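Local coordinates for protein sulfite dehydrogenase (Paracoccus pantotrophus, PDB 2XTS) that carries the molybdenum cofactor of the sulfane dehydrogenase SoxCD, which oxidises protein-bound sulfur and probably passes the electrons on to heme c, at residues M185-M189 with D190-L194; S239-T243 with S244-D248; A357-I361 with R362-N366. All blocks are in the same frame, centred on the assembly; numbering follows the deposited sequence.

How the contacts relate
The three contacts come one after another along the chain, and each is local. Contact 1 joins the end of helix 185-191 to strand 193-198 in the molybdopterin-binding domain. Contact 2 lies in the loop between strands 227-233 and 248-249. Contact 3 is the end of helix 355-362, in the Mo-co oxidoreductase dimerisation domain. The centres of contacts 1 and 2 are about 21 Å apart, and those of contacts 1 and 3 about 31 Å. Contacts 2 and 3, with centres about 19 Å apart, touch through Asp248 and Asn366. Both also reach the cytochrome chain. Contact 2 supplies residues to both the heme c and the molybdenum sites, so it links the two centres. Contacts 1 and 3 lie away from these sites.

Contact 1. Residues M185-M189 with D190-L194; sequences MEKVM and DDVML
The carboxylate of Asp191 takes the ammonium of Lys187 at OD1, through its syn lone pair. Lys187 NZ lies 2.7 Å from Asp191 OD1 in a salt bridge. Asp191 OD2 is farther from the same nitrogen, at 3.4 Å. The lysine CG is anti to the backbone N (chi1 176°), and a bend at chi2 (63°) then turns the rest of the chain along the helix, toward the residue four places on. NZ has two further partners, the carbonyl of Pro216 and, through a cation-pi contact, Trp218. With an alanine in place of Lys187, the Asp191 carboxylate would probably lose its charged mate and be freer to turn, and Pro216 O would lose a donor.

Below the salt bridge the backbone is closing its last turn. Lys187 O accepts from Asp190 N at 3.0 Å. A second bond to the same oxygen, from Asp191 N, is weak at 3.4 Å. Val192 comes in beside this carbonyl. Its CG2 branch is 3.5 Å from Lys187 O and 3.8 Å from Val188 CA, and it also meets the lysine CG, the two side chains crossing at about a right angle. A water 2.7 Å from Val188 O also lies near Val192 O, so it sits where the chain leaves the helix. Val188 and Val192 both pack on Leu153 of helix 153-160.

The arrangement is a lysine-aspartate pair spaced i to i+4 at a helix C-terminus. Here it marks the passage from helix 185-191 into strand 193-198 of the molybdopterin-binding domain.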
ATOM      1  N   MET A 185     -21.800  16.312  15.846  1.00  9.70           N
ATOM      2  CA  MET A 185     -22.547  15.558  14.842  1.00 11.02           C
ATOM      3  C   MET A 185     -22.276  16.066  13.423  1.00 10.11           C
ATOM      4  O   MET A 185     -22.267  15.287  12.491  1.00 10.91           O
ATOM      5  CB  MET A 185     -24.056  15.603  15.148  1.00 12.23           C
ATOM      6  CG  MET A 185     -24.912  14.532  14.468  1.00 17.07           C
ATOM      7  SD  MET A 185     -24.380  12.811  14.745  1.00 23.21           S
ATOM      8  CE  MET A 185     -24.236  12.736  16.509  1.00 22.95           C
ATOM      9  N   GLU A 186     -21.975  17.342  13.248  1.00 10.25           N
ATOM     10  CA  GLU A 186     -21.678  17.849  11.909  1.00 11.26           C
ATOM     11  C   GLU A 186     -20.484  17.149  11.252  1.00 10.55           C
ATOM     12  O   GLU A 186     -20.495  16.846  10.073  1.00 11.85           O
ATOM     13  CB  GLU A 186     -21.428  19.358  11.931  1.00 12.71           C
ATOM     14  CG  GLU A 186     -21.277  19.964  10.546  1.00 17.16           C
ATOM     15  CD  GLU A 186     -21.014  21.464  10.550  1.00 23.09           C
ATOM     16  OE1 GLU A 186     -20.870  22.081  11.633  1.00 26.65           O
ATOM     17  OE2 GLU A 186     -20.956  22.034   9.448  1.00 28.71           O
ATOM     18  N   LYS A 187     -19.458  16.864  12.033  1.00  9.85           N
ATOM     19  CA  LYS A 187     -18.308  16.153  11.490  1.00  8.84           C
ATOM     20  C   LYS A 187     -18.645  14.700  11.197  1.00  9.32           C
ATOM     21  O   LYS A 187     -18.291  14.164  10.148  1.00  8.96           O
ATOM     22  CB  LYS A 187     -17.115  16.244  12.446  1.00  9.30           C
ATOM     23  CG  LYS A 187     -15.876  15.432  12.002  1.00  8.78           C
ATOM     24  CD  LYS A 187     -15.294  15.928  10.692  1.00  8.55           C
ATOM     25  CE  LYS A 187     -13.967  15.259  10.350  1.00  8.73           C
ATOM     26  NZ  LYS A 187     -13.468  15.602   8.993  1.00  9.40           N
ATOM     27  N   VAL A 188     -19.304  14.060  12.146  1.00  9.60           N
ATOM     28  CA  VAL A 188     -19.743  12.676  11.985  1.00 10.20           C
ATOM     29  C   VAL A 188     -20.481  12.474  10.672  1.00 10.38           C
ATOM     30  O   VAL A 188     -20.239  11.507   9.955  1.00 12.17           O
ATOM     31  CB  VAL A 188     -20.682  12.268  13.171  1.00 10.75           C
ATOM     32  CG1 VAL A 188     -21.349  10.919  12.937  1.00 12.23           C
ATOM     33  CG2 VAL A 188     -19.929  12.291  14.517  1.00 12.13           C
ATOM     34  N   MET A 189     -21.422  13.371  10.404  1.00 11.29           N
ATOM     35  CA  MET A 189     -22.286  13.267   9.245  1.00 12.19           C
ATOM     36  C   MET A 189     -21.615  13.672   7.948  1.00 12.98           C
ATOM     37  O   MET A 189     -22.167  13.428   6.872  1.00 15.02           O
ATOM     38  CB  MET A 189     -23.539  14.106   9.477  1.00 12.52           C
ATOM     39  CG  MET A 189     -24.424  13.570  10.571  1.00 13.83           C
ATOM     40  SD  MET A 189     -24.981  11.871  10.332  1.00 18.02           S
ATOM     41  CE  MET A 189     -26.199  12.058   9.028  1.00 21.49           C
ATOM     42  N   ASP A 190     -20.444  14.299   8.030  1.00 12.47           N
ATOM     43  CA  ASP A 190     -19.692  14.759   6.860  1.00 12.80           C
ATOM     44  C   ASP A 190     -18.878  13.581   6.285  1.00 12.35           C
ATOM     45  O   ASP A 190     -19.315  12.965   5.309  1.00 14.40           O
ATOM     46  CB  ASP A 190     -18.827  15.967   7.251  1.00 13.82           C
ATOM     47  CG  ASP A 190     -17.962  16.495   6.115  1.00 16.26           C
ATOM     48  OD1 ASP A 190     -17.987  15.948   4.987  1.00 21.25           O
ATOM     49  OD2 ASP A 190     -17.215  17.458   6.388  1.00 20.89           O
ATOM     50  N   ASP A 191     -17.738  13.240   6.885  1.00 12.18           N
ATOM     51  CA  ASP A 191     -16.818  12.295   6.267  1.00 11.50           C
ATOM     52  C   ASP A 191     -16.173  11.299   7.228  1.00 10.31           C
ATOM     53  O   ASP A 191     -15.176  10.675   6.890  1.00 11.54           O
ATOM     54  CB  ASP A 191     -15.740  13.045   5.479  1.00 12.07           C
ATOM     55  CG  ASP A 191     -14.885  13.953   6.338  1.00 11.79           C
ATOM     56  OD1 ASP A 191     -15.173  14.113   7.549  1.00 11.99           O
ATOM     57  OD2 ASP A 191     -13.923  14.530   5.780  1.00 15.08           O
ATOM     58  N   VAL A 192     -16.732  11.121   8.413  1.00 10.00           N
ATOM     59  CA  VAL A 192     -16.205  10.084   9.320  1.00  9.34           C
ATOM     60  C   VAL A 192     -16.667   8.716   8.818  1.00  9.42           C
ATOM     61  O   VAL A 192     -17.839   8.517   8.525  1.00 10.51           O
ATOM     62  CB  VAL A 192     -16.588  10.277  10.811  1.00  9.04           C
ATOM     63  CG1 VAL A 192     -15.967   9.193  11.702  1.00  9.76           C
ATOM     64  CG2 VAL A 192     -16.148  11.653  11.292  1.00 11.23           C
ATOM     65  N   MET A 193     -15.729   7.789   8.747  1.00  8.68           N
ATOM     66  CA  MET A 193     -15.956   6.442   8.244  1.00  8.43           C
ATOM     67  C   MET A 193     -15.598   5.417   9.313  1.00  7.68           C
ATOM     68  O   MET A 193     -14.653   5.614  10.086  1.00  8.30           O
ATOM     69  CB  MET A 193     -15.072   6.229   6.995  1.00 11.60           C
ATOM     70  CG  MET A 193     -14.990   4.811   6.442  1.00 12.85           C
ATOM     71  SD  MET A 193     -13.599   4.535   5.350  1.00 13.03           S
ATOM     72  CE  MET A 193     -13.980   5.757   4.104  1.00 15.53           C
ATOM     73  N   LEU A 194     -16.346   4.319   9.352  1.00  7.45           N
ATOM     74  CA  LEU A 194     -15.911   3.090   9.990  1.00  7.94           C
ATOM     75  C   LEU A 194     -15.204   2.264   8.925  1.00  7.96           C
ATOM     76  O   LEU A 194     -15.844   1.708   8.024  1.00  8.60           O
ATOM     77  CB  LEU A 194     -17.107   2.336  10.600  1.00  8.80           C
ATOM     78  CG  LEU A 194     -16.774   1.081  11.395  1.00 11.53           C
ATOM     79  CD1 LEU A 194     -16.058   1.443  12.698  1.00 13.47           C
ATOM     80  CD2 LEU A 194     -18.029   0.243  11.629  1.00 15.04           C
TER
HETATM   81  O   HOH W   1     -20.512   9.857   7.872  1.00 16.03           O

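Contact 2. Residues S239-T243 with S244-D248; sequences SREET and SKYTD. With HEC (heme c), chain K; 2MO (molybdenum (IV)oxide), chain F.
Lys245 N bonds back to Arg240 O at 3.1 Å, which closes a tight loop over six residues. A second closure comes from a side chain: Thr247 OG1 donates to Thr243 O at 2.7 Å, and the same hydroxyl bonds Tyr82 of the cytochrome chain. Tyr92, Thr88 and Trp83 of that chain also pack against the loop.

Arg240 carries the heme side. Its CG lies opposite the backbone N, and the bend at chi2 (-91°) carries the guanidinium to the two propionates. NE and NH2 each donate to heme O1A, while NH2 also donates to O1D, with a weak bond from NH1 to O1D. Ser244 OG donates to heme O1A as well, at 2.7 Å, so three donors grip that oxygen. The rotation of the guanidinium is fixed further by Glu241, whose OE2 takes Arg240 NH1 on its syn side at 2.6 Å. Lys245 runs alongside Arg240, with its CG 3.8 Å above the centre of the guanidinium face. Lys245 CE lies over the same face.

Tyr246 faces the other way. Its OH donates to OT2 of the molybdenum oxide at 2.5 Å. Glu241 OE1 meets the edge of the ring, 3.1 Å from Tyr246 CE2, so one carboxylate touches both the heme arginine and the molybdenum tyrosine. The heme iron (HEC FE) is 18.6 Å from the molybdenum (2MO MO), consistent with electron transfer across this loop.

The loop runs from strand 227-233 to strand 248-249. Glu242 fastens it to strand 181-184, through a salt bridge to Arg181 and a hydrogen bond to Ser182.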
ATOM      1  N   SER A 239     -14.168  13.270  28.216  1.00  7.50           N
ATOM      2  CA  SER A 239     -13.417  12.125  28.650  1.00  6.76           C
ATOM      3  C   SER A 239     -11.938  12.429  28.899  1.00  7.08           C
ATOM      4  O   SER A 239     -11.448  13.519  28.602  1.00  6.98           O
ATOM      5  CB  SER A 239     -13.538  11.060  27.587  1.00  8.22           C
ATOM      6  OG  SER A 239     -12.905  11.551  26.414  1.00 10.99           O
ATOM      7  N   ARG A 240     -11.222  11.463  29.450  1.00  6.94           N
ATOM      8  CA  ARG A 240      -9.806  11.655  29.793  1.00  6.89           C
ATOM      9  C   ARG A 240      -8.982  12.125  28.596  1.00  6.81           C
ATOM     10  O   ARG A 240      -8.116  13.004  28.729  1.00  7.16           O
ATOM     11  CB  ARG A 240      -9.257  10.364  30.412  1.00  7.22           C
ATOM     12  CG  ARG A 240      -7.854  10.446  30.997  1.00  6.66           C
ATOM     13  CD  ARG A 240      -6.751  10.097  30.039  1.00  8.07           C
ATOM     14  NE  ARG A 240      -5.490  10.083  30.742  1.00  7.62           N
ATOM     15  CZ  ARG A 240      -4.388   9.461  30.335  1.00  7.99           C
ATOM     16  NH1 ARG A 240      -4.363   8.802  29.190  1.00  8.76           N
ATOM     17  NH2 ARG A 240      -3.305   9.504  31.079  1.00  8.50           N
ATOM     18  N   GLU A 241      -9.261  11.525  27.444  1.00  6.61           N
ATOM     19  CA  GLU A 241      -8.521  11.843  26.235  1.00  7.36           C
ATOM     20  C   GLU A 241      -8.936  13.135  25.537  1.00  7.42           C
ATOM     21  O   GLU A 241      -8.506  13.403  24.419  1.00  7.36           O
ATOM     22  CB  GLU A 241      -8.481  10.666  25.254  1.00  7.62           C
ATOM     23  CG  GLU A 241      -7.817   9.395  25.851  1.00  8.13           C
ATOM     24  CD  GLU A 241      -6.381   9.536  26.364  1.00 11.19           C
ATOM     25  OE1 GLU A 241      -5.718  10.536  26.091  1.00 13.76           O
ATOM     26  OE2 GLU A 241      -5.906   8.616  27.071  1.00 11.61           O
ATOM     27  N   GLU A 242      -9.751  13.947  26.203  1.00  7.56           N
ATOM     28  CA  GLU A 242     -10.033  15.277  25.705  1.00  7.08           C
ATOM     29  C   GLU A 242     -10.066  16.317  26.800  1.00  7.10           C
ATOM     30  O   GLU A 242     -10.465  17.445  26.559  1.00  7.68           O
ATOM     31  CB  GLU A 242     -11.287  15.282  24.835  1.00  7.32           C
ATOM     32  CG  GLU A 242     -12.550  14.912  25.566  1.00  7.82           C
ATOM     33  CD  GLU A 242     -13.664  14.330  24.686  1.00  6.50           C
ATOM     34  OE1 GLU A 242     -13.435  14.098  23.472  1.00  8.02           O
ATOM     35  OE2 GLU A 242     -14.758  14.075  25.259  1.00  9.34           O
ATOM     36  N   THR A 243      -9.528  15.960  27.972  1.00  6.94           N
ATOM     37  CA  THR A 243      -9.433  16.859  29.125  1.00  6.63           C
ATOM     38  C   THR A 243      -7.994  16.832  29.646  1.00  6.55           C
ATOM     39  O   THR A 243      -7.216  17.771  29.447  1.00  7.31           O
ATOM     40  CB  THR A 243     -10.449  16.483  30.249  1.00  7.27           C
ATOM     41  OG1 THR A 243     -10.303  15.091  30.598  1.00  8.14           O
ATOM     42  CG2 THR A 243     -11.888  16.735  29.799  1.00  8.19           C
ATOM     43  N   SER A 244      -7.620  15.742  30.289  1.00  7.29           N
ATOM     44  CA  SER A 244      -6.252  15.552  30.714  1.00  6.52           C
ATOM     45  C   SER A 244      -5.290  15.610  29.532  1.00  6.97           C
ATOM     46  O   SER A 244      -4.246  16.246  29.605  1.00  7.25           O
ATOM     47  CB  SER A 244      -6.106  14.206  31.423  1.00  7.34           C
ATOM     48  OG  SER A 244      -4.765  14.003  31.827  1.00  8.24           O
ATOM     49  N   LYS A 245      -5.653  14.907  28.465  1.00  7.27           N
ATOM     50  CA  LYS A 245      -4.835  14.785  27.267  1.00  7.13           C
ATOM     51  C   LYS A 245      -5.558  15.430  26.096  1.00  6.43           C
ATOM     52  O   LYS A 245      -6.762  15.696  26.151  1.00  7.11           O
ATOM     53  CB  LYS A 245      -4.545  13.315  27.016  1.00  8.03           C
ATOM     54  CG  LYS A 245      -3.893  12.631  28.220  1.00  9.02           C
ATOM     55  CD  LYS A 245      -2.511  13.195  28.573  1.00 10.67           C
ATOM     56  CE  LYS A 245      -1.885  12.376  29.674  1.00 12.56           C
ATOM     57  NZ  LYS A 245      -0.499  12.777  29.938  1.00 17.58           N
ATOM     58  N   TYR A 246      -4.789  15.748  25.062  1.00  6.75           N
ATOM     59  CA  TYR A 246      -5.278  16.384  23.828  1.00  6.68           C
ATOM     60  C   TYR A 246      -6.002  17.692  24.147  1.00  5.83           C
ATOM     61  O   TYR A 246      -6.959  18.096  23.492  1.00  7.32           O
ATOM     62  CB  TYR A 246      -6.045  15.407  22.913  1.00  6.81           C
ATOM     63  CG  TYR A 246      -5.245  14.142  22.777  1.00  8.68           C
ATOM     64  CD1 TYR A 246      -4.113  14.096  21.987  1.00 10.29           C
ATOM     65  CD2 TYR A 246      -5.552  13.030  23.541  1.00  8.39           C
ATOM     66  CE1 TYR A 246      -3.325  12.924  21.924  1.00  9.17           C
ATOM     67  CE2 TYR A 246      -4.779  11.886  23.499  1.00  8.44           C
ATOM     68  CZ  TYR A 246      -3.677  11.833  22.721  1.00  8.52           C
ATOM     69  OH  TYR A 246      -2.919  10.683  22.775  1.00 10.67           O
ATOM     70  N   THR A 247      -5.445  18.390  25.136  1.00  6.15           N
ATOM     71  CA  THR A 247      -5.733  19.780  25.441  1.00  6.74           C
ATOM     72  C   THR A 247      -4.399  20.484  25.480  1.00  6.40           C
ATOM     73  O   THR A 247      -3.388  19.878  25.838  1.00  6.99           O
ATOM     74  CB  THR A 247      -6.462  19.946  26.779  1.00  6.96           C
ATOM     75  OG1 THR A 247      -5.702  19.292  27.808  1.00  7.36           O
ATOM     76  CG2 THR A 247      -7.854  19.339  26.724  1.00  9.60           C
ATOM     77  N   ASP A 248      -4.373  21.755  25.102  1.00  7.06           N
ATOM     78  CA  ASP A 248      -3.130  22.407  24.660  1.00  6.49           C
ATOM     79  C   ASP A 248      -2.903  23.653  25.537  1.00  6.24           C
ATOM     80  O   ASP A 248      -3.571  24.691  25.373  1.00  6.92           O
ATOM     81  CB  ASP A 248      -3.246  22.825  23.188  1.00  6.83           C
ATOM     82  CG  ASP A 248      -3.800  21.739  22.285  1.00  7.09           C
ATOM     83  OD1 ASP A 248      -3.737  20.555  22.658  1.00  8.72           O
ATOM     84  OD2 ASP A 248      -4.321  22.120  21.201  1.00  8.36           O
TER
HETATM   85 FE   HEC K 500      -3.321   4.437  36.802  1.00  2.28          FE
HETATM   86  CHA HEC K 500      -3.206   6.824  34.389  1.00  1.88           C
HETATM   87  CHB HEC K 500      -5.823   6.150  38.357  1.00  2.18           C
HETATM   88  CHC HEC K 500      -3.659   1.907  38.978  1.00  2.16           C
HETATM   89  CHD HEC K 500      -0.455   3.081  35.654  1.00  2.26           C
HETATM   90  NA  HEC K 500      -4.319   6.149  36.446  1.00  2.17           N
HETATM   91  C1A HEC K 500      -4.072   7.025  35.415  1.00  2.09           C
HETATM   92  C2A HEC K 500      -4.909   8.194  35.565  1.00  2.38           C
HETATM   93  C3A HEC K 500      -5.636   7.998  36.674  1.00  2.29           C
HETATM   94  C4A HEC K 500      -5.274   6.715  37.234  1.00  2.33           C
HETATM   95  CMA HEC K 500      -6.702   8.923  37.300  1.00  2.58           C
HETATM   96  CAA HEC K 500      -4.917   9.410  34.603  1.00  2.68           C
HETATM   97  CBA HEC K 500      -3.774  10.375  34.917  1.00  2.83           C
HETATM   98  CGA HEC K 500      -3.804  11.613  34.069  1.00  3.00           C
HETATM   99  O1A HEC K 500      -4.218  11.556  32.910  1.00  2.80           O
HETATM  100  O2A HEC K 500      -3.429  12.659  34.648  1.00  3.46           O
HETATM  101  NB  HEC K 500      -4.524   4.066  38.322  1.00  2.19           N
HETATM  102  C1B HEC K 500      -5.530   4.886  38.824  1.00  2.50           C
HETATM  103  C2B HEC K 500      -6.293   4.143  39.804  1.00  2.40           C
HETATM  104  C3B HEC K 500      -5.673   2.971  40.004  1.00  2.47           C
HETATM  105  C4B HEC K 500      -4.583   2.897  39.063  1.00  1.93           C
HETATM  106  CMB HEC K 500      -7.439   4.775  40.619  1.00  2.83           C
HETATM  107  CAB HEC K 500      -6.083   1.835  40.929  1.00  2.74           C
HETATM  108  CBB HEC K 500      -7.570   1.458  40.676  1.00  3.15           C
HETATM  109  NC  HEC K 500      -2.231   2.788  37.227  1.00  2.16           N
HETATM  110  C1C HEC K 500      -2.528   1.886  38.203  1.00  2.30           C
HETATM  111  C2C HEC K 500      -1.497   0.879  38.234  1.00  2.57           C
HETATM  112  C3C HEC K 500      -0.599   1.205  37.294  1.00  2.86           C
HETATM  113  C4C HEC K 500      -1.033   2.438  36.694  1.00  2.14           C
HETATM  114  CMC HEC K 500      -1.492  -0.344  39.175  1.00  3.07           C
HETATM  115  CAC HEC K 500       0.735   0.574  36.896  1.00  3.56           C
HETATM  116  CBC HEC K 500       0.852  -0.896  36.719  1.00  3.09           C
HETATM  117  ND  HEC K 500      -2.075   4.874  35.288  1.00  2.18           N
HETATM  118  C1D HEC K 500      -0.997   4.096  34.910  1.00  2.04           C
HETATM  119  C2D HEC K 500      -0.459   4.555  33.656  1.00  2.35           C
HETATM  120  C3D HEC K 500      -1.324   5.683  33.257  1.00  2.30           C
HETATM  121  C4D HEC K 500      -2.279   5.839  34.311  1.00  2.26           C
HETATM  122  CMD HEC K 500       0.673   3.987  32.811  1.00  2.92           C
HETATM  123  CAD HEC K 500      -1.180   6.484  31.976  1.00  2.54           C
HETATM  124  CBD HEC K 500      -2.014   5.824  30.881  1.00  2.57           C
HETATM  125  CGD HEC K 500      -1.991   6.581  29.584  1.00  2.69           C
HETATM  126  O1D HEC K 500      -1.505   7.741  29.543  1.00  3.33           O
HETATM  127  O2D HEC K 500      -2.558   6.053  28.607  1.00  3.05           O
HETATM  128 MO   2MO F 501      -2.056  10.300  19.148  1.00  2.84          MO
HETATM  129  OT1 2MO F 501      -3.103  11.717  18.810  1.00  3.00           O
HETATM  130  OT2 2MO F 501      -1.223  10.369  20.920  1.00  3.23           O
HETATM  131  O   HOH W   2      -9.758  18.367  23.957  1.00  8.15           O

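Contact 3. Residues A357-I361 with R362-N366; sequences ALRAI and RGRNN
Arg359 and Gly363 meet at the C-terminal end of helix 355-362. The helix ends at this glycine, the first residue to leave helical angles, with a positive phi (68°) that favours glycine. Gly363 N donates to Arg359 O at 2.8 Å and closes the end. Arg362 N donates to Leu358 O, an oxygen that also accepts from Ile361 N.

The Arg359 side chain runs outward from this turn. CB is 3.7 Å from Gly363 O, and CG follows beside the same oxygen at 3.5 Å. CD then meets Arg364 NH1 at 3.6 Å. The chain bends at chi3 (-67°), and that same NH1 comes to lie over one face of the Arg359 guanidinium, toward its rim. The two planes are 28° apart and only Arg364 NH1 lies over the Arg359 group, so two like charges are brought close. Acceptors elsewhere probably offset the charge. Arg359 NH1 bonds Glu388 and the carbonyl of Trp128, and NH2 bonds Asp356. Arg364 NE bonds a glycerol, probably from the crystallisation liquor, and NH2 bonds Gly129 O weakly. Arg364 also touches a crystal neighbour, so its pose may owe something to the lattice.

On another side of the turn, Leu358 and Arg362 lie side by side and point the same way. Arg362 is extended from CG to NE. Its guanidinium makes a salt bridge from NE to Glu155 of the cytochrome chain, and NH1 donates to His369 O. The helix end thus forms part of the interface between the two proteins. Under this charged group, Leu358 CD2 sits 3.5 Å from the guanidinium plane and 3.6 Å from Arg362 NH2.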
ATOM      1  N   ALA A 357       6.978  31.547  15.180  1.00  9.55           N
ATOM      2  CA  ALA A 357       5.667  32.183  15.017  1.00  8.93           C
ATOM      3  C   ALA A 357       4.610  31.481  15.877  1.00  8.94           C
ATOM      4  O   ALA A 357       3.734  32.122  16.460  1.00 10.03           O
ATOM      5  CB  ALA A 357       5.233  32.222  13.538  1.00  9.43           C
ATOM      6  N   LEU A 358       4.686  30.159  15.920  1.00  8.46           N
ATOM      7  CA  LEU A 358       3.785  29.390  16.785  1.00  8.30           C
ATOM      8  C   LEU A 358       3.998  29.689  18.260  1.00  8.00           C
ATOM      9  O   LEU A 358       3.035  29.945  18.983  1.00  8.33           O
ATOM     10  CB  LEU A 358       3.928  27.902  16.530  1.00  7.90           C
ATOM     11  CG  LEU A 358       3.279  27.389  15.246  1.00  8.90           C
ATOM     12  CD1 LEU A 358       3.828  26.006  14.938  1.00  9.18           C
ATOM     13  CD2 LEU A 358       1.793  27.350  15.388  1.00 11.40           C
ATOM     14  N   ARG A 359       5.251  29.666  18.694  1.00  7.58           N
ATOM     15  CA  ARG A 359       5.583  29.896  20.104  1.00  8.07           C
ATOM     16  C   ARG A 359       5.270  31.327  20.562  1.00  9.24           C
ATOM     17  O   ARG A 359       4.919  31.527  21.717  1.00  9.35           O
ATOM     18  CB  ARG A 359       7.038  29.537  20.402  1.00  8.96           C
ATOM     19  CG  ARG A 359       7.312  28.077  20.320  1.00  9.12           C
ATOM     20  CD  ARG A 359       8.666  27.676  20.817  1.00 10.85           C
ATOM     21  NE  ARG A 359       9.764  28.172  19.995  1.00 11.18           N
ATOM     22  CZ  ARG A 359      10.799  27.470  19.541  1.00 13.15           C
ATOM     23  NH1 ARG A 359      10.935  26.175  19.799  1.00 14.01           N
ATOM     24  NH2 ARG A 359      11.724  28.086  18.823  1.00 13.19           N
ATOM     25  N   ALA A 360       5.285  32.291  19.645  1.00 10.11           N
ATOM     26  CA  ALA A 360       4.926  33.673  19.992  1.00 10.39           C
ATOM     27  C   ALA A 360       3.489  33.741  20.486  1.00 11.12           C
ATOM     28  O   ALA A 360       3.145  34.609  21.290  1.00 12.98           O
ATOM     29  CB  ALA A 360       5.140  34.599  18.777  1.00 11.34           C
ATOM     30  N   ILE A 361       2.631  32.866  19.964  1.00 11.06           N
ATOM     31  CA  ILE A 361       1.222  32.815  20.342  1.00 11.04           C
ATOM     32  C   ILE A 361       0.952  31.813  21.456  1.00 10.46           C
ATOM     33  O   ILE A 361       0.180  32.082  22.367  1.00 12.05           O
ATOM     34  CB  ILE A 361       0.351  32.479  19.108  1.00 10.89           C
ATOM     35  CG1 ILE A 361       0.518  33.582  18.053  1.00 12.13           C
ATOM     36  CG2 ILE A 361      -1.119  32.324  19.497  1.00 11.99           C
ATOM     37  CD1 ILE A 361      -0.116  33.287  16.746  1.00 14.40           C
ATOM     38  N   ARG A 362       1.571  30.641  21.369  1.00  9.50           N
ATOM     39  CA  ARG A 362       1.231  29.525  22.257  1.00  9.41           C
ATOM     40  C   ARG A 362       2.181  29.259  23.398  1.00  9.70           C
ATOM     41  O   ARG A 362       1.870  28.458  24.265  1.00 10.26           O
ATOM     42  CB  ARG A 362       1.193  28.241  21.448  1.00  8.95           C
ATOM     43  CG  ARG A 362       0.189  28.229  20.329  1.00  9.75           C
ATOM     44  CD  ARG A 362       0.272  26.944  19.586  1.00 10.39           C
ATOM     45  NE  ARG A 362      -0.494  26.874  18.375  1.00  9.10           N
ATOM     46  CZ  ARG A 362      -0.590  25.766  17.665  1.00  8.29           C
ATOM     47  NH1 ARG A 362      -0.020  24.641  18.107  1.00  9.11           N
ATOM     48  NH2 ARG A 362      -1.221  25.783  16.506  1.00  8.37           N
ATOM     49  N   GLY A 363       3.343  29.908  23.408  1.00  9.79           N
ATOM     50  CA  GLY A 363       4.368  29.545  24.336  1.00 10.02           C
ATOM     51  C   GLY A 363       4.927  28.177  24.002  1.00  9.30           C
ATOM     52  O   GLY A 363       4.864  27.724  22.857  1.00  9.79           O
ATOM     53  N   ARG A 364       5.456  27.514  25.024  1.00  9.92           N
ATOM     54  CA  ARG A 364       6.307  26.352  24.866  1.00 10.20           C
ATOM     55  C   ARG A 364       5.667  25.051  25.343  1.00  9.35           C
ATOM     56  O   ARG A 364       6.241  23.988  25.126  1.00 10.48           O
ATOM     57  CB  ARG A 364       7.626  26.588  25.606  1.00 11.46           C
ATOM     58  CG  ARG A 364       8.289  27.881  25.146  1.00 12.94           C
ATOM     59  CD  ARG A 364       9.641  28.138  25.762  1.00 13.96           C
ATOM     60  NE  ARG A 364      10.689  27.283  25.217  1.00 14.83           N
ATOM     61  CZ  ARG A 364      11.354  27.519  24.084  0.50 12.62           C
ATOM     62  NH1 ARG A 364      11.072  28.578  23.330  0.75 14.71           N
ATOM     63  NH2 ARG A 364      12.315  26.692  23.694  1.00 16.15           N
ATOM     64  N   ASN A 365       4.509  25.128  26.001  1.00  9.07           N
ATOM     65  CA  ASN A 365       3.928  23.975  26.691  1.00  9.06           C
ATOM     66  C   ASN A 365       2.630  23.437  26.052  1.00  8.23           C
ATOM     67  O   ASN A 365       1.847  22.755  26.705  1.00  8.78           O
ATOM     68  CB  ASN A 365       3.738  24.296  28.177  1.00  9.96           C
ATOM     69  CG  ASN A 365       5.067  24.446  28.918  1.00 12.14           C
ATOM     70  OD1 ASN A 365       5.340  25.469  29.552  1.00 17.25           O
ATOM     71  ND2 ASN A 365       5.870  23.417  28.859  1.00 13.81           N
ATOM     72  N   ASN A 366       2.464  23.670  24.758  1.00  8.67           N
ATOM     73  CA  ASN A 366       1.285  23.189  24.051  1.00  8.82           C
ATOM     74  C   ASN A 366       1.196  21.679  23.951  1.00  8.83           C
ATOM     75  O   ASN A 366       0.088  21.151  23.849  1.00  9.32           O
ATOM     76  CB  ASN A 366       1.249  23.785  22.638  1.00 10.18           C
ATOM     77  CG  ASN A 366      -0.035  24.518  22.326  1.00  9.66           C
ATOM     78  OD1 ASN A 366      -0.615  25.246  23.156  1.00 13.72           O
ATOM     79  ND2 ASN A 366      -0.475  24.360  21.114  1.00  9.22           N
TER